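PDB 1GXM: pectate lyase from Cellvibrio cellulosa, which cleaves polygalacturonate by anti-beta-elimination, this chain being the catalytic module of a larger family 10 polysaccharide lyase. Local coordinates for residues 9-21 with 224-236. Numbering follows the deposited sequence.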
loop_
_atom_site.group_PDB
_atom_site.type_symbol
_atom_site.label_atom_id
_atom_site.label_comp_id
_atom_site.label_asym_id
_atom_site.label_seq_id
_atom_site.Cartn_x
_atom_site.Cartn_y
_atom_site.Cartn_z
ATOM N N MET A 9 -16.286 -5.253 16.955
ATOM C CA MET A 9 -16.871 -5.363 15.597
ATOM C C MET A 9 -18.352 -5.128 15.653
ATOM O O MET A 9 -18.962 -5.009 16.723
ATOM C CB MET A 9 -16.593 -6.732 14.994
ATOM C CG MET A 9 -15.370 -7.404 15.611
ATOM S SD MET A 9 -14.705 -8.706 14.649
ATOM C CE MET A 9 -16.111 -9.076 13.961
ATOM N N THR A 10 -18.921 -5.005 14.471
ATOM C CA THR A 10 -20.357 -5.037 14.352
ATOM C C THR A 10 -20.779 -5.871 13.182
ATOM O O THR A 10 -20.578 -5.511 12.009
ATOM C CB THR A 10 -20.954 -3.674 14.222
ATOM O OG1 THR A 10 -20.639 -2.884 15.380
ATOM C CG2 THR A 10 -22.459 -3.832 14.256
ATOM N N GLY A 11 -21.426 -6.972 13.531
ATOM C CA GLY A 11 -21.598 -8.056 12.605
ATOM C C GLY A 11 -20.172 -8.533 12.435
ATOM O O GLY A 11 -19.486 -8.865 13.415
ATOM N N ARG A 12 -19.700 -8.502 11.199
ATOM C CA ARG A 12 -18.313 -8.825 10.917
ATOM C C ARG A 12 -17.558 -7.586 10.369
ATOM O O ARG A 12 -16.549 -7.745 9.708
ATOM C CB ARG A 12 -18.239 -10.003 9.932
ATOM C CG ARG A 12 -18.953 -11.288 10.368
ATOM C CD ARG A 12 -18.452 -11.935 11.646
ATOM N NE ARG A 12 -17.051 -12.370 11.638
ATOM C CZ ARG A 12 -16.223 -12.349 12.693
ATOM N NH1 ARG A 12 -16.635 -11.974 13.902
ATOM N NH2 ARG A 12 -14.962 -12.727 12.542
ATOM N N MET A 13 -18.032 -6.368 10.645
ATOM C CA MET A 13 -17.398 -5.143 10.118
ATOM C C MET A 13 -16.732 -4.326 11.216
ATOM O O MET A 13 -17.362 -3.937 12.187
ATOM C CB MET A 13 -18.397 -4.246 9.390
ATOM C CG MET A 13 -18.994 -4.871 8.148
ATOM S SD MET A 13 -17.802 -5.271 6.908
ATOM C CE MET A 13 -17.479 -3.715 6.211
ATOM N N LEU A 14 -15.452 -4.039 11.034
ATOM C CA LEU A 14 -14.702 -3.229 11.982
ATOM C C LEU A 14 -14.893 -1.765 11.676
ATOM O O LEU A 14 -15.148 -1.380 10.531
ATOM C CB LEU A 14 -13.212 -3.558 11.873
ATOM C CG LEU A 14 -12.861 -5.006 12.173
ATOM C CD1 LEU A 14 -11.402 -5.266 11.838
ATOM C CD2 LEU A 14 -13.166 -5.326 13.630
ATOM N N THR A 15 -14.733 -0.935 12.698
ATOM C CA THR A 15 -14.750 0.502 12.495
ATOM C C THR A 15 -13.655 0.936 11.530
ATOM O O THR A 15 -12.577 0.348 11.485
ATOM C CB THR A 15 -14.611 1.246 13.835
ATOM O OG1 THR A 15 -14.781 2.650 13.620
ATOM C CG2 THR A 15 -13.203 1.105 14.425
ATOM N N LEU A 16 -13.951 1.964 10.758
ATOM C CA LEU A 16 -12.959 2.592 9.909
ATOM C C LEU A 16 -12.261 3.734 10.642
ATOM O O LEU A 16 -11.291 4.293 10.140
ATOM C CB LEU A 16 -13.607 3.103 8.626
ATOM C CG LEU A 16 -14.146 2.020 7.688
ATOM C CD1 LEU A 16 -14.970 2.671 6.573
ATOM C CD2 LEU A 16 -13.032 1.142 7.105
ATOM N N ASP A 17 -12.760 4.076 11.827
ATOM C CA ASP A 17 -12.144 5.112 12.646
ATOM C C ASP A 17 -10.793 4.643 13.178
ATOM O O ASP A 17 -10.723 3.726 13.987
ATOM C CB ASP A 17 -13.050 5.482 13.823
ATOM C CG ASP A 17 -12.518 6.672 14.617
ATOM O OD1 ASP A 17 -12.076 7.643 13.983
ATOM O OD2 ASP A 17 -12.502 6.727 15.872
ATOM N N GLY A 18 -9.732 5.303 12.727
ATOM C CA GLY A 18 -8.365 4.930 13.050
ATOM C C GLY A 18 -7.699 3.979 12.060
ATOM O O GLY A 18 -6.555 3.607 12.225
ATOM N N ASN A 19 -8.426 3.565 11.035
ATOM C CA ASN A 19 -7.863 2.634 10.074
ATOM C C ASN A 19 -6.903 3.385 9.162
ATOM O O ASN A 19 -7.300 4.348 8.516
ATOM C CB ASN A 19 -8.968 1.974 9.268
ATOM C CG ASN A 19 -8.430 1.000 8.243
ATOM O OD1 ASN A 19 -7.662 1.372 7.365
ATOM N ND2 ASN A 19 -8.850 -0.254 8.341
ATOM N N PRO A 20 -5.636 2.995 9.132
ATOM C CA PRO A 20 -4.641 3.744 8.358
ATOM C C PRO A 20 -4.983 3.938 6.883
ATOM O O PRO A 20 -4.683 4.976 6.293
ATOM C CB PRO A 20 -3.372 2.904 8.519
ATOM C CG PRO A 20 -3.552 2.222 9.786
ATOM C CD PRO A 20 -5.000 1.916 9.909
ATOM N N ALA A 21 -5.559 2.914 6.267
ATOM C CA ALA A 21 -5.925 2.994 4.857
ATOM C C ALA A 21 -7.078 3.972 4.635
ATOM O O ALA A 21 -7.076 4.748 3.693
ATOM C CB ALA A 21 -6.278 1.618 4.348
ATOM N N ALA A 224 -4.344 -3.087 7.260
ATOM C CA ALA A 224 -5.344 -2.041 7.336
ATOM C C ALA A 224 -6.412 -2.285 6.266
ATOM O O ALA A 224 -7.608 -2.189 6.538
ATOM C CB ALA A 224 -4.697 -0.697 7.156
ATOM N N PHE A 225 -6.002 -2.605 5.047
ATOM C CA PHE A 225 -6.976 -2.944 4.018
ATOM C C PHE A 225 -7.834 -4.140 4.425
ATOM O O PHE A 225 -9.050 -4.110 4.287
ATOM C CB PHE A 225 -6.328 -3.249 2.673
ATOM C CG PHE A 225 -7.278 -3.917 1.755
ATOM C CD1 PHE A 225 -8.352 -3.223 1.238
ATOM C CD2 PHE A 225 -7.179 -5.270 1.528
ATOM C CE1 PHE A 225 -9.301 -3.884 0.472
ATOM C CE2 PHE A 225 -8.120 -5.922 0.785
ATOM C CZ PHE A 225 -9.168 -5.218 0.240
ATOM N N LEU A 226 -7.213 -5.202 4.901
ATOM C CA LEU A 226 -7.984 -6.372 5.315
ATOM C C LEU A 226 -8.989 -6.036 6.378
ATOM O O LEU A 226 -10.077 -6.604 6.389
ATOM C CB LEU A 226 -7.090 -7.504 5.782
ATOM C CG LEU A 226 -6.310 -8.216 4.690
ATOM C CD1 LEU A 226 -5.392 -9.229 5.383
ATOM C CD2 LEU A 226 -7.185 -8.898 3.655
ATOM N N MET A 227 -8.648 -5.104 7.251
ATOM C CA MET A 227 -9.512 -4.688 8.322
ATOM C C MET A 227 -10.704 -3.853 7.839
ATOM O O MET A 227 -11.612 -3.615 8.630
ATOM C CB MET A 227 -8.703 -3.959 9.388
ATOM C CG MET A 227 -7.828 -4.911 10.150
ATOM S SD MET A 227 -6.652 -4.140 11.235
ATOM C CE MET A 227 -7.562 -4.020 12.758
ATOM N N THR A 228 -10.713 -3.428 6.578
ATOM C CA THR A 228 -11.885 -2.766 6.010
ATOM C C THR A 228 -12.894 -3.798 5.488
ATOM O O THR A 228 -14.023 -3.438 5.168
ATOM C CB THR A 228 -11.548 -1.815 4.834
ATOM O OG1 THR A 228 -11.136 -2.586 3.688
ATOM C CG2 THR A 228 -10.410 -0.809 5.160
ATOM N N GLN A 229 -12.473 -5.046 5.342
ATOM C CA GLN A 229 -13.293 -6.078 4.717
ATOM C C GLN A 229 -14.191 -6.774 5.714
ATOM O O GLN A 229 -13.933 -6.753 6.918
ATOM C CB GLN A 229 -12.395 -7.099 4.021
ATOM C CG GLN A 229 -11.608 -6.489 2.899
ATOM C CD GLN A 229 -12.551 -5.854 1.881
ATOM O OE1 GLN A 229 -13.265 -6.568 1.185
ATOM N NE2 GLN A 229 -12.597 -4.531 1.836
ATOM N N PRO A 230 -15.278 -7.374 5.215
ATOM C CA PRO A 230 -16.055 -8.263 6.070
ATOM C C PRO A 230 -15.124 -9.280 6.692
ATOM O O PRO A 230 -14.368 -9.939 5.980
ATOM C CB PRO A 230 -17.029 -8.928 5.091
ATOM C CG PRO A 230 -17.181 -7.976 3.977
ATOM C CD PRO A 230 -15.840 -7.312 3.855
ATOM N N GLN A 231 -15.167 -9.359 8.011
ATOM C CA GLN A 231 -14.249 -10.200 8.764
ATOM C C GLN A 231 -14.729 -11.649 8.796
ATOM O O GLN A 231 -15.221 -12.133 9.790
ATOM C CB GLN A 231 -14.038 -9.656 10.168
ATOM C CG GLN A 231 -13.393 -8.285 10.195
ATOM C CD GLN A 231 -11.977 -8.300 9.654
ATOM O OE1 GLN A 231 -11.083 -8.888 10.266
ATOM N NE2 GLN A 231 -11.774 -7.662 8.510
ATOM N N THR A 232 -14.517 -12.338 7.700
ATOM C CA THR A 232 -14.791 -13.758 7.640
ATOM C C THR A 232 -13.849 -14.459 8.613
ATOM O O THR A 232 -12.852 -13.880 9.074
ATOM C CB THR A 232 -14.547 -14.318 6.227
ATOM O OG1 THR A 232 -13.154 -14.251 5.909
ATOM C CG2 THR A 232 -15.222 -13.494 5.133
ATOM N N ALA A 233 -14.122 -15.718 8.910
ATOM C CA ALA A 233 -13.221 -16.488 9.765
ATOM C C ALA A 233 -11.774 -16.386 9.291
ATOM O O ALA A 233 -10.853 -16.160 10.070
ATOM C CB ALA A 233 -13.643 -17.941 9.805
ATOM N N GLU A 234 -11.585 -16.583 8.000
ATOM C CA GLU A 234 -10.241 -16.584 7.434
ATOM C C GLU A 234 -9.600 -15.216 7.498
ATOM O O GLU A 234 -8.404 -15.101 7.775
ATOM C CB GLU A 234 -10.217 -17.081 5.989
ATOM C CG GLU A 234 -8.785 -17.340 5.529
ATOM C CD GLU A 234 -8.637 -17.798 4.085
ATOM O OE1 GLU A 234 -9.663 -17.967 3.392
ATOM O OE2 GLU A 234 -7.482 -17.970 3.653
ATOM N N ILE A 235 -10.365 -14.174 7.229
ATOM C CA ILE A 235 -9.808 -12.824 7.243
ATOM C C ILE A 235 -9.449 -12.412 8.644
ATOM O O ILE A 235 -8.373 -11.863 8.856
ATOM C CB ILE A 235 -10.732 -11.827 6.537
ATOM C CG1 ILE A 235 -10.703 -12.167 5.030
ATOM C CG2 ILE A 235 -10.309 -10.386 6.856
ATOM C CD1 ILE A 235 -11.726 -11.469 4.224
ATOM N N GLU A 236 -10.300 -12.718 9.618
ATOM C CA GLU A 236 -9.978 -12.422 10.993
ATOM C C GLU A 236 -8.694 -13.140 11.403
ATOM O O GLU A 236 -7.823 -12.556 12.033
ATOM C CB GLU A 236 -11.143 -12.784 11.927
ATOM C CG GLU A 236 -10.750 -12.613 13.384
ATOM C CD GLU A 236 -11.899 -12.745 14.358
ATOM O OE1 GLU A 236 -12.990 -13.126 13.927
ATOM O OE2 GLU A 236 -11.707 -12.490 15.559
HETATM O O HOH W 1 -14.195 -4.542 8.586
HETATM O O HOH W 2 -15.008 -1.919 7.983
HETATM O O HOH W 3 -11.145 -1.122 9.795
#
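Q231 CB sits against one face of the R12 guanidinium; E236 OE1 and T232 O approach its rim close to the plane. R12 NH2 forms a salt bridge with E236 OE1, the carboxylate plane turned 30° from the guanidinium; that contact is implausibly short, and R12 was modelled in two conformers, so its exact length is doubtful. Bends at chi2 and chi3 (both -61°) fold the R12 chain back until NE and NH2 both reach Q231 O, each in a weak bond. Backbone pairing is firmer: Q231 N donates to R12 O at 2.7 Å with an N-H...O angle of 160°.

The second flat group is the N19 amide. ND2 donates to A224 O at 2.9 Å, nearly straight and within the amide plane, and also to a water shared with T15 O and M227 O. N19 is the N-cap of helix 20-28, OD1 accepting weakly from A21 N and also from A22 N.

Between these polar ends, L14 CD1 packs 3.9 Å from M227 CB and 3.8 Å from Q231 CD. The Q231 amide is fixed by NE2 bonds to L226 O and Q229 O and by OE1 to Y331.

The Q231 N-R12 O and N19 ND2-A224 O bonds, with a bridging water, thus tie loop 9-19 at the start of this module to the loop between helices 219-226 and 233-246. E236 also pairs with R240; if the R12 pairing is real as modelled, its charge is probably shared.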